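Local coordinates for protein cadherin-related family member 2 (Mus musculus, PDB 5CYX) that probably joins neighbouring microvilli of the epithelial brush border through calcium-dependent adhesion to its partner CDHR5, the present chain being its first three extracellular cadherin repeats, at residues Val244-Ser249 with Val300-Lys305; Tyr259-Ser264 with Phe270-Asp275; Gly276-Asn281 with Met318-Arg323. All blocks are in the same frame, centred on the assembly; numbering follows the deposited sequence.

Contact 1. Residues Val244-Ser249 with Val300-Lys305. With CA (calcium ion), chain F.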
ATOM      1  N   VAL A 244      13.269  48.316  -2.949  1.00 72.58           N
ATOM      2  CA  VAL A 244      12.245  47.277  -3.054  1.00 72.30           C
ATOM      3  C   VAL A 244      12.734  46.055  -2.312  1.00 70.38           C
ATOM      4  O   VAL A 244      13.932  45.897  -2.087  1.00 72.43           O
ATOM      5  CB  VAL A 244      11.883  46.904  -4.509  1.00 71.86           C
ATOM      6  CG1 VAL A 244      11.217  48.082  -5.197  1.00 74.26           C
ATOM      7  CG2 VAL A 244      13.091  46.463  -5.316  1.00 69.61           C
ATOM      8  N   GLU A 245      11.790  45.202  -1.940  1.00 69.04           N
ATOM      9  CA  GLU A 245      12.073  43.965  -1.258  1.00 67.99           C
ATOM     10  C   GLU A 245      11.150  42.846  -1.748  1.00 66.45           C
ATOM     11  O   GLU A 245       9.948  43.031  -1.912  1.00 68.74           O
ATOM     12  CB  GLU A 245      11.943  44.157   0.245  1.00 69.93           C
ATOM     13  CG  GLU A 245      12.530  43.000   1.048  1.00 70.98           C
ATOM     14  CD  GLU A 245      12.413  43.187   2.550  1.00 74.23           C
ATOM     15  OE1 GLU A 245      12.853  42.291   3.291  1.00 77.66           O
ATOM     16  OE2 GLU A 245      11.879  44.218   3.004  1.00 77.97           O
ATOM     17  N   ALA A 246      11.755  41.704  -2.041  1.00 63.86           N
ATOM     18  CA  ALA A 246      11.067  40.454  -2.266  1.00 62.56           C
ATOM     19  C   ALA A 246      11.650  39.441  -1.343  1.00 62.47           C
ATOM     20  O   ALA A 246      12.839  39.492  -1.048  1.00 62.36           O
ATOM     21  CB  ALA A 246      11.244  40.017  -3.692  1.00 62.60           C
ATOM     22  N   VAL A 247      10.831  38.522  -0.857  1.00 63.24           N
ATOM     23  CA  VAL A 247      11.312  37.507   0.085  1.00 62.23           C
ATOM     24  C   VAL A 247      10.885  36.122  -0.358  1.00 61.04           C
ATOM     25  O   VAL A 247       9.854  35.944  -1.019  1.00 60.48           O
ATOM     26  CB  VAL A 247      10.828  37.764   1.535  1.00 64.49           C
ATOM     27  CG1 VAL A 247      11.293  39.141   2.020  1.00 66.17           C
ATOM     28  CG2 VAL A 247       9.321  37.675   1.644  1.00 65.61           C
ATOM     29  N   ASP A 248      11.677  35.147   0.056  1.00 57.83           N
ATOM     30  CA  ASP A 248      11.464  33.749  -0.273  1.00 57.19           C
ATOM     31  C   ASP A 248      10.181  33.260   0.402  1.00 57.50           C
ATOM     32  O   ASP A 248      10.020  33.409   1.613  1.00 57.07           O
ATOM     33  CB  ASP A 248      12.679  32.963   0.199  1.00 56.40           C
ATOM     34  CG  ASP A 248      12.599  31.506  -0.096  1.00 56.55           C
ATOM     35  OD1 ASP A 248      11.676  31.092  -0.822  1.00 57.30           O
ATOM     36  OD2 ASP A 248      13.490  30.772   0.386  1.00 55.12           O
ATOM     37  N   SER A 249       9.262  32.685  -0.391  1.00 57.02           N
ATOM     38  CA  SER A 249       8.018  32.145   0.151  1.00 56.65           C
ATOM     39  C   SER A 249       8.230  30.862   0.917  1.00 55.42           C
ATOM     40  O   SER A 249       7.378  30.461   1.696  1.00 54.22           O
ATOM     41  CB  SER A 249       6.977  31.945  -0.972  1.00 57.97           C
ATOM     42  OG  SER A 249       6.760  33.164  -1.604  1.00 57.75           O
ATOM     43  N   VAL A 300      11.690  45.237 -12.309  1.00 69.34           N
ATOM     44  CA  VAL A 300      12.613  44.626 -11.390  1.00 67.62           C
ATOM     45  C   VAL A 300      12.292  43.135 -11.244  1.00 67.00           C
ATOM     46  O   VAL A 300      11.134  42.728 -11.010  1.00 63.14           O
ATOM     47  CB  VAL A 300      12.580  45.334 -10.020  1.00 67.67           C
ATOM     48  CG1 VAL A 300      13.410  44.580  -8.991  1.00 64.94           C
ATOM     49  CG2 VAL A 300      13.103  46.752 -10.159  1.00 67.78           C
ATOM     50  N   THR A 301      13.352  42.341 -11.363  1.00 63.96           N
ATOM     51  CA  THR A 301      13.287  40.897 -11.245  1.00 64.95           C
ATOM     52  C   THR A 301      14.080  40.530 -10.002  1.00 63.78           C
ATOM     53  O   THR A 301      15.189  41.008  -9.835  1.00 60.55           O
ATOM     54  CB  THR A 301      13.902  40.222 -12.486  1.00 66.06           C
ATOM     55  OG1 THR A 301      13.097  40.537 -13.623  1.00 68.88           O
ATOM     56  CG2 THR A 301      13.977  38.719 -12.335  1.00 66.49           C
ATOM     57  N   ALA A 302      13.465  39.737  -9.127  1.00 64.16           N
ATOM     58  CA  ALA A 302      14.077  39.210  -7.925  1.00 62.16           C
ATOM     59  C   ALA A 302      14.318  37.739  -8.166  1.00 61.63           C
ATOM     60  O   ALA A 302      13.440  37.046  -8.627  1.00 61.77           O
ATOM     61  CB  ALA A 302      13.150  39.403  -6.734  1.00 62.87           C
ATOM     62  N   THR A 303      15.504  37.266  -7.819  1.00 60.34           N
ATOM     63  CA  THR A 303      15.924  35.889  -8.055  1.00 60.71           C
ATOM     64  C   THR A 303      16.572  35.370  -6.767  1.00 60.06           C
ATOM     65  O   THR A 303      17.458  36.022  -6.200  1.00 59.36           O
ATOM     66  CB  THR A 303      16.961  35.823  -9.199  1.00 61.00           C
ATOM     67  OG1 THR A 303      16.473  36.526 -10.346  1.00 63.44           O
ATOM     68  CG2 THR A 303      17.263  34.412  -9.586  1.00 62.08           C
ATOM     69  N   GLU A 304      16.127  34.203  -6.311  1.00 60.51           N
ATOM     70  CA  GLU A 304      16.730  33.539  -5.176  1.00 60.17           C
ATOM     71  C   GLU A 304      18.143  33.139  -5.544  1.00 61.36           C
ATOM     72  O   GLU A 304      18.460  32.947  -6.708  1.00 61.13           O
ATOM     73  CB  GLU A 304      15.900  32.342  -4.725  1.00 59.69           C
ATOM     74  CG  GLU A 304      14.566  32.783  -4.137  1.00 60.24           C
ATOM     75  CD  GLU A 304      13.633  31.656  -3.735  1.00 59.88           C
ATOM     76  OE1 GLU A 304      14.061  30.513  -3.562  1.00 62.21           O
ATOM     77  OE2 GLU A 304      12.450  31.920  -3.500  1.00 60.07           O
ATOM     78  N   LYS A 305      19.002  33.029  -4.553  1.00 63.35           N
ATOM     79  CA  LYS A 305      20.401  32.754  -4.832  1.00 64.11           C
ATOM     80  C   LYS A 305      20.628  31.309  -5.205  1.00 63.59           C
ATOM     81  O   LYS A 305      21.471  31.022  -6.026  1.00 63.70           O
ATOM     82  CB  LYS A 305      21.281  33.172  -3.663  1.00 68.76           C
ATOM     83  CG  LYS A 305      21.460  34.689  -3.605  1.00 71.74           C
ATOM     84  CD  LYS A 305      22.642  35.138  -2.741  1.00 74.71           C
ATOM     85  CE  LYS A 305      23.981  34.939  -3.423  1.00 76.06           C
ATOM     86  NZ  LYS A 305      25.091  35.297  -2.490  1.00 79.27           N
TER
HETATM   87 CA    CA F1005      11.998  29.628  -2.718  1.00 55.54          CA
HETATM   88  O   HOH W   1      13.792  28.687  -1.260  1.00 41.62           O
HETATM   89  O   HOH W   2      12.511  28.022  -4.624  1.00 42.90           O

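Contact 2. Residues Tyr259-Ser264 with Phe270-Asp275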
ATOM      1  N   TYR A 259      18.497  41.097  -7.132  1.00 59.21           N
ATOM      2  CA  TYR A 259      17.584  41.864  -7.980  1.00 59.23           C
ATOM      3  C   TYR A 259      18.342  42.273  -9.220  1.00 60.40           C
ATOM      4  O   TYR A 259      19.535  42.411  -9.190  1.00 57.40           O
ATOM      5  CB  TYR A 259      17.099  43.131  -7.241  1.00 58.26           C
ATOM      6  CG  TYR A 259      16.486  42.828  -5.882  1.00 57.95           C
ATOM      7  CD1 TYR A 259      17.264  42.743  -4.711  1.00 57.89           C
ATOM      8  CD2 TYR A 259      15.147  42.613  -5.769  1.00 58.08           C
ATOM      9  CE1 TYR A 259      16.677  42.437  -3.475  1.00 57.52           C
ATOM     10  CE2 TYR A 259      14.569  42.313  -4.561  1.00 58.25           C
ATOM     11  CZ  TYR A 259      15.301  42.240  -3.423  1.00 56.62           C
ATOM     12  OH  TYR A 259      14.607  41.918  -2.278  1.00 55.51           O
ATOM     13  N   SER A 260      17.639  42.445 -10.321  1.00 63.15           N
ATOM     14  CA  SER A 260      18.189  43.072 -11.530  1.00 64.72           C
ATOM     15  C   SER A 260      17.032  43.797 -12.225  1.00 66.37           C
ATOM     16  O   SER A 260      15.890  43.459 -12.016  1.00 65.67           O
ATOM     17  CB  SER A 260      18.806  42.022 -12.458  1.00 65.59           C
ATOM     18  OG  SER A 260      17.860  40.989 -12.732  1.00 67.42           O
ATOM     19  N   VAL A 261      17.369  44.835 -12.973  1.00 69.73           N
ATOM     20  CA  VAL A 261      16.451  45.552 -13.806  1.00 73.19           C
ATOM     21  C   VAL A 261      16.410  44.757 -15.099  1.00 76.98           C
ATOM     22  O   VAL A 261      17.416  44.658 -15.817  1.00 75.24           O
ATOM     23  CB  VAL A 261      16.909  46.990 -14.074  1.00 72.13           C
ATOM     24  CG1 VAL A 261      15.943  47.680 -15.035  1.00 73.00           C
ATOM     25  CG2 VAL A 261      16.969  47.743 -12.762  1.00 71.73           C
ATOM     26  N   SER A 262      15.247  44.166 -15.350  1.00 81.34           N
ATOM     27  CA  SER A 262      15.029  43.276 -16.488  1.00 84.55           C
ATOM     28  C   SER A 262      14.501  44.028 -17.713  1.00 86.22           C
ATOM     29  O   SER A 262      14.543  43.498 -18.826  1.00 87.51           O
ATOM     30  CB  SER A 262      14.064  42.145 -16.086  1.00 85.41           C
ATOM     31  OG  SER A 262      13.105  42.585 -15.130  1.00 85.03           O
ATOM     32  N   ASN A 263      13.991  45.247 -17.500  1.00 86.46           N
ATOM     33  CA  ASN A 263      13.391  46.040 -18.561  1.00 87.42           C
ATOM     34  C   ASN A 263      13.054  47.448 -18.112  1.00 87.16           C
ATOM     35  O   ASN A 263      12.785  47.669 -16.930  1.00 85.81           O
ATOM     36  CB  ASN A 263      12.090  45.385 -19.031  1.00 91.61           C
ATOM     37  CG  ASN A 263      11.954  45.408 -20.520  1.00 94.45           C
ATOM     38  OD1 ASN A 263      12.144  46.448 -21.150  1.00 97.70           O
ATOM     39  ND2 ASN A 263      11.662  44.259 -21.103  1.00 96.86           N
ATOM     40  N   SER A 264      13.022  48.390 -19.059  1.00 87.64           N
ATOM     41  CA  SER A 264      12.473  49.717 -18.789  1.00 87.66           C
ATOM     42  C   SER A 264      12.109  50.565 -20.023  1.00 90.93           C
ATOM     43  O   SER A 264      12.478  50.266 -21.159  1.00 93.40           O
ATOM     44  CB  SER A 264      13.458  50.530 -17.943  1.00 84.34           C
ATOM     45  OG  SER A 264      14.432  51.155 -18.736  1.00 80.57           O
ATOM     46  N   PHE A 270      18.345  53.831 -14.878  1.00 71.36           N
ATOM     47  CA  PHE A 270      18.387  53.230 -13.537  1.00 71.65           C
ATOM     48  C   PHE A 270      18.931  51.803 -13.506  1.00 70.20           C
ATOM     49  O   PHE A 270      18.743  51.051 -14.445  1.00 73.87           O
ATOM     50  CB  PHE A 270      16.988  53.227 -12.938  1.00 71.43           C
ATOM     51  CG  PHE A 270      16.354  54.566 -12.926  1.00 73.17           C
ATOM     52  CD1 PHE A 270      16.687  55.496 -11.941  1.00 73.53           C
ATOM     53  CD2 PHE A 270      15.429  54.925 -13.921  1.00 73.90           C
ATOM     54  CE1 PHE A 270      16.103  56.761 -11.945  1.00 73.94           C
ATOM     55  CE2 PHE A 270      14.864  56.179 -13.930  1.00 73.88           C
ATOM     56  CZ  PHE A 270      15.192  57.094 -12.942  1.00 74.95           C
ATOM     57  N   ASP A 271      19.584  51.440 -12.409  1.00 66.81           N
ATOM     58  CA  ASP A 271      19.957  50.034 -12.125  1.00 65.64           C
ATOM     59  C   ASP A 271      19.613  49.735 -10.647  1.00 64.94           C
ATOM     60  O   ASP A 271      19.034  50.585  -9.954  1.00 65.10           O
ATOM     61  CB  ASP A 271      21.440  49.756 -12.487  1.00 63.40           C
ATOM     62  CG  ASP A 271      21.718  48.283 -12.892  1.00 62.84           C
ATOM     63  OD1 ASP A 271      20.845  47.420 -12.756  1.00 61.76           O
ATOM     64  OD2 ASP A 271      22.862  47.946 -13.326  1.00 65.87           O
ATOM     65  N   ILE A 272      19.902  48.516 -10.194  1.00 64.31           N
ATOM     66  CA  ILE A 272      19.564  48.076  -8.836  1.00 63.43           C
ATOM     67  C   ILE A 272      20.690  47.211  -8.231  1.00 64.39           C
ATOM     68  O   ILE A 272      21.332  46.473  -8.959  1.00 63.71           O
ATOM     69  CB  ILE A 272      18.223  47.326  -8.849  1.00 63.03           C
ATOM     70  CG1 ILE A 272      17.731  47.096  -7.429  1.00 63.30           C
ATOM     71  CG2 ILE A 272      18.317  46.003  -9.629  1.00 62.09           C
ATOM     72  CD1 ILE A 272      16.265  46.715  -7.377  1.00 64.74           C
ATOM     73  N   ARG A 273      20.919  47.322  -6.918  1.00 65.89           N
ATOM     74  CA  ARG A 273      21.874  46.473  -6.199  1.00 68.76           C
ATOM     75  C   ARG A 273      21.239  45.197  -5.655  1.00 67.38           C
ATOM     76  O   ARG A 273      20.020  45.075  -5.602  1.00 65.17           O
ATOM     77  CB  ARG A 273      22.480  47.224  -5.007  1.00 72.51           C
ATOM     78  CG  ARG A 273      23.199  48.505  -5.349  1.00 74.26           C
ATOM     79  CD  ARG A 273      24.266  48.803  -4.326  1.00 76.71           C
ATOM     80  NE  ARG A 273      23.709  49.051  -2.998  1.00 79.15           N
ATOM     81  CZ  ARG A 273      23.471  50.259  -2.463  1.00 79.75           C
ATOM     82  NH1 ARG A 273      23.735  51.385  -3.134  1.00 79.02           N
ATOM     83  NH2 ARG A 273      22.954  50.337  -1.235  1.00 79.09           N
ATOM     84  N   GLU A 274      22.094  44.270  -5.214  1.00 65.69           N
ATOM     85  CA  GLU A 274      21.682  43.016  -4.576  1.00 66.58           C
ATOM     86  C   GLU A 274      20.742  43.201  -3.384  1.00 65.26           C
ATOM     87  O   GLU A 274      19.910  42.328  -3.104  1.00 62.82           O
ATOM     88  CB  GLU A 274      22.910  42.219  -4.121  1.00 69.97           C
ATOM     89  CG  GLU A 274      23.630  41.467  -5.252  1.00 73.18           C
ATOM     90  CD  GLU A 274      24.818  40.610  -4.766  1.00 76.89           C
ATOM     91  OE1 GLU A 274      25.927  41.144  -4.584  1.00 79.23           O
ATOM     92  OE2 GLU A 274      24.654  39.388  -4.575  1.00 80.24           O
ATOM     93  N   ASP A 275      20.890  44.330  -2.685  1.00 64.11           N
ATOM     94  CA  ASP A 275      20.080  44.628  -1.517  1.00 65.00           C
ATOM     95  C   ASP A 275      18.741  45.341  -1.849  1.00 63.92           C
ATOM     96  O   ASP A 275      18.110  45.857  -0.951  1.00 63.36           O
ATOM     97  CB  ASP A 275      20.884  45.426  -0.481  1.00 65.94           C
ATOM     98  CG  ASP A 275      21.215  46.845  -0.931  1.00 68.19           C
ATOM     99  OD1 ASP A 275      21.027  47.210  -2.118  1.00 66.08           O
ATOM    100  OD2 ASP A 275      21.708  47.604  -0.072  1.00 73.57           O
TER
HETATM  101  O   HOH W   3      16.500  52.468 -16.375  1.00 60.25           O

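Contact 3. Residues Gly276-Asn281 with Met318-Arg323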
ATOM      1  N   GLY A 276      18.355  45.390  -3.127  1.00 63.62           N
ATOM      2  CA  GLY A 276      17.082  45.973  -3.558  1.00 63.29           C
ATOM      3  C   GLY A 276      17.050  47.487  -3.764  1.00 63.30           C
ATOM      4  O   GLY A 276      15.989  48.048  -4.066  1.00 62.30           O
ATOM      5  N   VAL A 277      18.198  48.149  -3.634  1.00 62.50           N
ATOM      6  CA  VAL A 277      18.254  49.597  -3.774  1.00 62.19           C
ATOM      7  C   VAL A 277      18.465  49.988  -5.223  1.00 62.19           C
ATOM      8  O   VAL A 277      19.501  49.628  -5.859  1.00 60.46           O
ATOM      9  CB  VAL A 277      19.401  50.232  -2.973  1.00 61.28           C
ATOM     10  CG1 VAL A 277      19.454  51.735  -3.242  1.00 61.81           C
ATOM     11  CG2 VAL A 277      19.243  49.963  -1.483  1.00 61.88           C
ATOM     12  N   ILE A 278      17.543  50.810  -5.688  1.00 60.54           N
ATOM     13  CA  ILE A 278      17.498  51.311  -7.047  1.00 62.43           C
ATOM     14  C   ILE A 278      18.189  52.666  -7.101  1.00 63.21           C
ATOM     15  O   ILE A 278      17.843  53.587  -6.359  1.00 64.06           O
ATOM     16  CB  ILE A 278      16.033  51.444  -7.532  1.00 64.14           C
ATOM     17  CG1 ILE A 278      15.410  50.047  -7.709  1.00 64.63           C
ATOM     18  CG2 ILE A 278      15.951  52.276  -8.817  1.00 64.84           C
ATOM     19  CD1 ILE A 278      13.904  50.044  -7.910  1.00 67.51           C
ATOM     20  N   PHE A 279      19.156  52.782  -8.004  1.00 64.64           N
ATOM     21  CA  PHE A 279      19.992  53.961  -8.094  1.00 65.53           C
ATOM     22  C   PHE A 279      20.022  54.580  -9.492  1.00 66.16           C
ATOM     23  O   PHE A 279      19.735  53.907 -10.497  1.00 65.61           O
ATOM     24  CB  PHE A 279      21.414  53.659  -7.617  1.00 64.70           C
ATOM     25  CG  PHE A 279      22.117  52.526  -8.350  1.00 63.81           C
ATOM     26  CD1 PHE A 279      22.903  52.780  -9.471  1.00 64.64           C
ATOM     27  CD2 PHE A 279      22.055  51.219  -7.871  1.00 62.80           C
ATOM     28  CE1 PHE A 279      23.604  51.762 -10.115  1.00 64.71           C
ATOM     29  CE2 PHE A 279      22.715  50.187  -8.520  1.00 62.92           C
ATOM     30  CZ  PHE A 279      23.515  50.457  -9.634  1.00 63.83           C
ATOM     31  N   VAL A 280      20.396  55.865  -9.526  1.00 65.91           N
ATOM     32  CA  VAL A 280      20.616  56.595 -10.776  1.00 65.10           C
ATOM     33  C   VAL A 280      21.883  56.039 -11.447  1.00 64.06           C
ATOM     34  O   VAL A 280      22.970  56.037 -10.837  1.00 61.94           O
ATOM     35  CB  VAL A 280      20.733  58.118 -10.522  1.00 66.68           C
ATOM     36  CG1 VAL A 280      21.287  58.846 -11.754  1.00 67.30           C
ATOM     37  CG2 VAL A 280      19.379  58.695 -10.097  1.00 67.54           C
ATOM     38  N   ASN A 281      21.731  55.591 -12.695  1.00 62.95           N
ATOM     39  CA  ASN A 281      22.784  54.890 -13.444  1.00 64.17           C
ATOM     40  C   ASN A 281      23.115  55.580 -14.779  1.00 67.68           C
ATOM     41  O   ASN A 281      23.776  55.020 -15.664  1.00 67.08           O
ATOM     42  CB  ASN A 281      22.267  53.492 -13.655  1.00 62.46           C
ATOM     43  CG  ASN A 281      23.279  52.555 -14.253  1.00 63.65           C
ATOM     44  OD1 ASN A 281      24.370  52.274 -13.663  1.00 60.15           O
ATOM     45  ND2 ASN A 281      22.919  52.012 -15.423  1.00 62.16           N
ATOM     46  N   MET A 318       8.312  42.636 -11.233  1.00 75.99           N
ATOM     47  CA  MET A 318       7.295  43.671 -11.263  1.00 80.29           C
ATOM     48  C   MET A 318       7.877  44.974 -11.718  1.00 78.54           C
ATOM     49  O   MET A 318       9.105  45.142 -11.748  1.00 70.92           O
ATOM     50  CB  MET A 318       6.657  43.881  -9.895  1.00 82.89           C
ATOM     51  CG  MET A 318       7.604  44.480  -8.860  1.00 82.46           C
ATOM     52  SD  MET A 318       6.657  44.400  -7.336  1.00 87.23           S
ATOM     53  CE  MET A 318       7.345  45.756  -6.472  1.00 85.33           C
ATOM     54  N   TRP A 319       6.942  45.876 -12.031  1.00 79.08           N
ATOM     55  CA  TRP A 319       7.188  47.203 -12.556  1.00 80.44           C
ATOM     56  C   TRP A 319       7.127  48.238 -11.447  1.00 81.04           C
ATOM     57  O   TRP A 319       6.291  48.140 -10.544  1.00 85.75           O
ATOM     58  CB  TRP A 319       6.123  47.553 -13.621  1.00 82.84           C
ATOM     59  CG  TRP A 319       6.326  46.770 -14.846  1.00 82.88           C
ATOM     60  CD1 TRP A 319       5.808  45.552 -15.120  1.00 84.15           C
ATOM     61  CD2 TRP A 319       7.162  47.115 -15.956  1.00 82.82           C
ATOM     62  NE1 TRP A 319       6.254  45.108 -16.341  1.00 84.27           N
ATOM     63  CE2 TRP A 319       7.082  46.052 -16.881  1.00 82.73           C
ATOM     64  CE3 TRP A 319       7.977  48.221 -16.258  1.00 83.36           C
ATOM     65  CZ2 TRP A 319       7.769  46.055 -18.096  1.00 82.89           C
ATOM     66  CZ3 TRP A 319       8.668  48.231 -17.473  1.00 82.98           C
ATOM     67  CH2 TRP A 319       8.548  47.146 -18.381  1.00 83.54           C
ATOM     68  N   VAL A 320       7.967  49.252 -11.580  1.00 78.65           N
ATOM     69  CA  VAL A 320       8.116  50.336 -10.621  1.00 79.02           C
ATOM     70  C   VAL A 320       8.047  51.641 -11.401  1.00 78.73           C
ATOM     71  O   VAL A 320       8.702  51.772 -12.452  1.00 76.27           O
ATOM     72  CB  VAL A 320       9.520  50.300  -9.937  1.00 76.90           C
ATOM     73  CG1 VAL A 320       9.734  51.526  -9.044  1.00 78.30           C
ATOM     74  CG2 VAL A 320       9.713  49.013  -9.148  1.00 75.03           C
ATOM     75  N   THR A 321       7.307  52.617 -10.862  1.00 78.39           N
ATOM     76  CA  THR A 321       7.229  53.940 -11.473  1.00 79.90           C
ATOM     77  C   THR A 321       8.070  54.972 -10.729  1.00 80.04           C
ATOM     78  O   THR A 321       8.036  55.061  -9.495  1.00 80.33           O
ATOM     79  CB  THR A 321       5.772  54.407 -11.556  1.00 82.31           C
ATOM     80  OG1 THR A 321       5.064  53.473 -12.358  1.00 82.15           O
ATOM     81  CG2 THR A 321       5.682  55.768 -12.208  1.00 83.43           C
ATOM     82  N   ILE A 322       8.806  55.769 -11.496  1.00 82.95           N
ATOM     83  CA  ILE A 322       9.739  56.752 -10.933  1.00 85.92           C
ATOM     84  C   ILE A 322       9.537  58.129 -11.567  1.00 88.93           C
ATOM     85  O   ILE A 322       9.643  58.279 -12.791  1.00 89.29           O
ATOM     86  CB  ILE A 322      11.203  56.330 -11.146  1.00 83.30           C
ATOM     87  CG1 ILE A 322      11.465  54.989 -10.453  1.00 82.72           C
ATOM     88  CG2 ILE A 322      12.146  57.416 -10.618  1.00 83.40           C
ATOM     89  CD1 ILE A 322      12.893  54.477 -10.618  1.00 81.67           C
ATOM     90  N   ARG A 323       9.321  59.128 -10.713  1.00 92.23           N
ATOM     91  CA  ARG A 323       8.964  60.483 -11.149  1.00 95.83           C
ATOM     92  C   ARG A 323      10.241  61.300 -11.240  1.00 92.62           C
ATOM     93  O   ARG A 323      10.940  61.438 -10.241  1.00 87.99           O
ATOM     94  CB  ARG A 323       7.986  61.136 -10.149  1.00 99.59           C
ATOM     95  CG  ARG A 323       6.792  60.252  -9.783  1.00104.95           C
ATOM     96  CD  ARG A 323       5.915  60.781  -8.643  1.00108.90           C
ATOM     97  NE  ARG A 323       5.555  59.665  -7.754  1.00111.13           N
ATOM     98  CZ  ARG A 323       6.110  59.380  -6.567  1.00112.32           C
ATOM     99  NH1 ARG A 323       7.053  60.146  -6.024  1.00111.47           N
ATOM    100  NH2 ARG A 323       5.696  58.312  -5.891  1.00114.66           N
TER

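Contact 1. Residues Val244-Ser249 with Val300-Lys305
D248 and E304 meet across this contact by sharing one calcium ion. D248 CB lies 3.9 Å from E304 OE2. CG stands anti to the backbone N (chi1 -179°), which turns the carboxylate to the ion; CG itself is 3.3 Å from the calcium. OD1 binds the calcium at 2.4 Å. OD2 does not bind it; it accepts a hydrogen bond from a calcium-bound water and another from D255 N. These bonds probably fix the rotation of the carboxylate.

E304 comes in across D248 at about a right angle, the two carboxylate planes 51° apart. Both its oxygens bind the ion, OE1 at 2.4 Å and OE2 at 2.5 Å. OE2 and D248 OD1 are 2.9 Å apart with no hydrogen bond between them. The calcium between the two acids probably offsets their repulsion.

Behind the site the contact is apolar and buried. A246 CB touches A302 CB at 3.6 Å. Further back, V244 CG2 and V300 CG1 meet tip to tip at 4.1 Å. Acids D248 and D250 form the DXD motif, and with E304 and the linker carbonyl of L218 they make a calcium site typical of the junction between successive cadherin repeats.

Contact 2. Residues Tyr259-Ser264 with Phe270-Asp275
The Y259 ring has the backbone carbonyl of E274 at one edge. E274 O lies near the ring plane, 3.1 Å from CD1, and E274 C is also at this edge. I272 CD1, R273 O and D275 C approach the ring obliquely. CG of Y259 is anti to its own carbonyl carbon (chi1 -54°), and the ring passes beside the turn after strand 270-272. Its OH is hydrogen-bonded to A246 N, which ties the far end of the ring to strand 240-248. With an alanine in place of Y259, A246 N would probably lose this partner, and a gap is likely to open beside I272 and the E274 backbone.

The two strands belong to opposite sheets of the cadherin beta-sandwich and run 144° apart. No hydrogen bond joins the segments directly. I272 fills the space between them. Its CD1 packs on Y259 CB at 3.7 Å. Its CG2 sits 3.5 Å from S260 CA and 3.8 Å from V261 CG2. V261 CG2 also reaches D271 CA, at 3.8 Å.

R273 and D275 form a salt bridge within their own segment. R273 NH2 donates to the syn lone pair of D275 OD2 at 3.2 Å, and that oxygen lies close to the guanidinium plane.

Contact 3. Residues Gly276-Asn281 with Met318-Arg323
I278 meets V320 and I322 across the interior of the third cadherin repeat. The repeat is a beta-sandwich with Greek-key topology. Strand 277-280 lies in one sheet and strand 315-324 in the other. The backbones stay well apart, with I278 CA 10.1 Å from V320 CA, so only side chains meet.

Hydrogen bonds run within each sheet and none crosses between these segments. I278 is bonded through its backbone to V241 and L242 of strand 240-248, and F279 to D271.

The contacts across the segments are all apolar. I278 points toward the opposite sheet and uses two branches. CG1 is anti to the carbonyl carbon (chi1 -69°), and its extended chain carries CD1 to 4.5 Å from V320 CG2. The CG2 branch meets I322. I278 and I322 are angled across each other rather than end on. All three residues are buried, but they bury little surface on one another. Other side chains of the core share the space: I272 and L242 pack on I278, while F270 and V241 pack on I322. The nearest approach across the contact is 4.2 Å, from I278 CG2 to I322 CD1.

Overall arrangement
All three contacts lie in the third cadherin repeat and bridge its two sheets. Contact 1 is at the calcium end, next to the second repeat. The centre of contact 2 is about 11 Å from that of contact 1, and the centre of contact 3 about 14 Å. Contacts 2 and 3 are about 7 Å apart, centre to centre. Along the chain, contact 2 is nested inside the loop closed by contact 1 and precedes contact 3; the segments of contacts 1 and 3 alternate. Strands 240-248, 277-280 and 270-272 adjoin in one sheet, and 315-324, 295-304 and 257-264 in the other. One continuous core thus backs the calcium-bound junction between repeats.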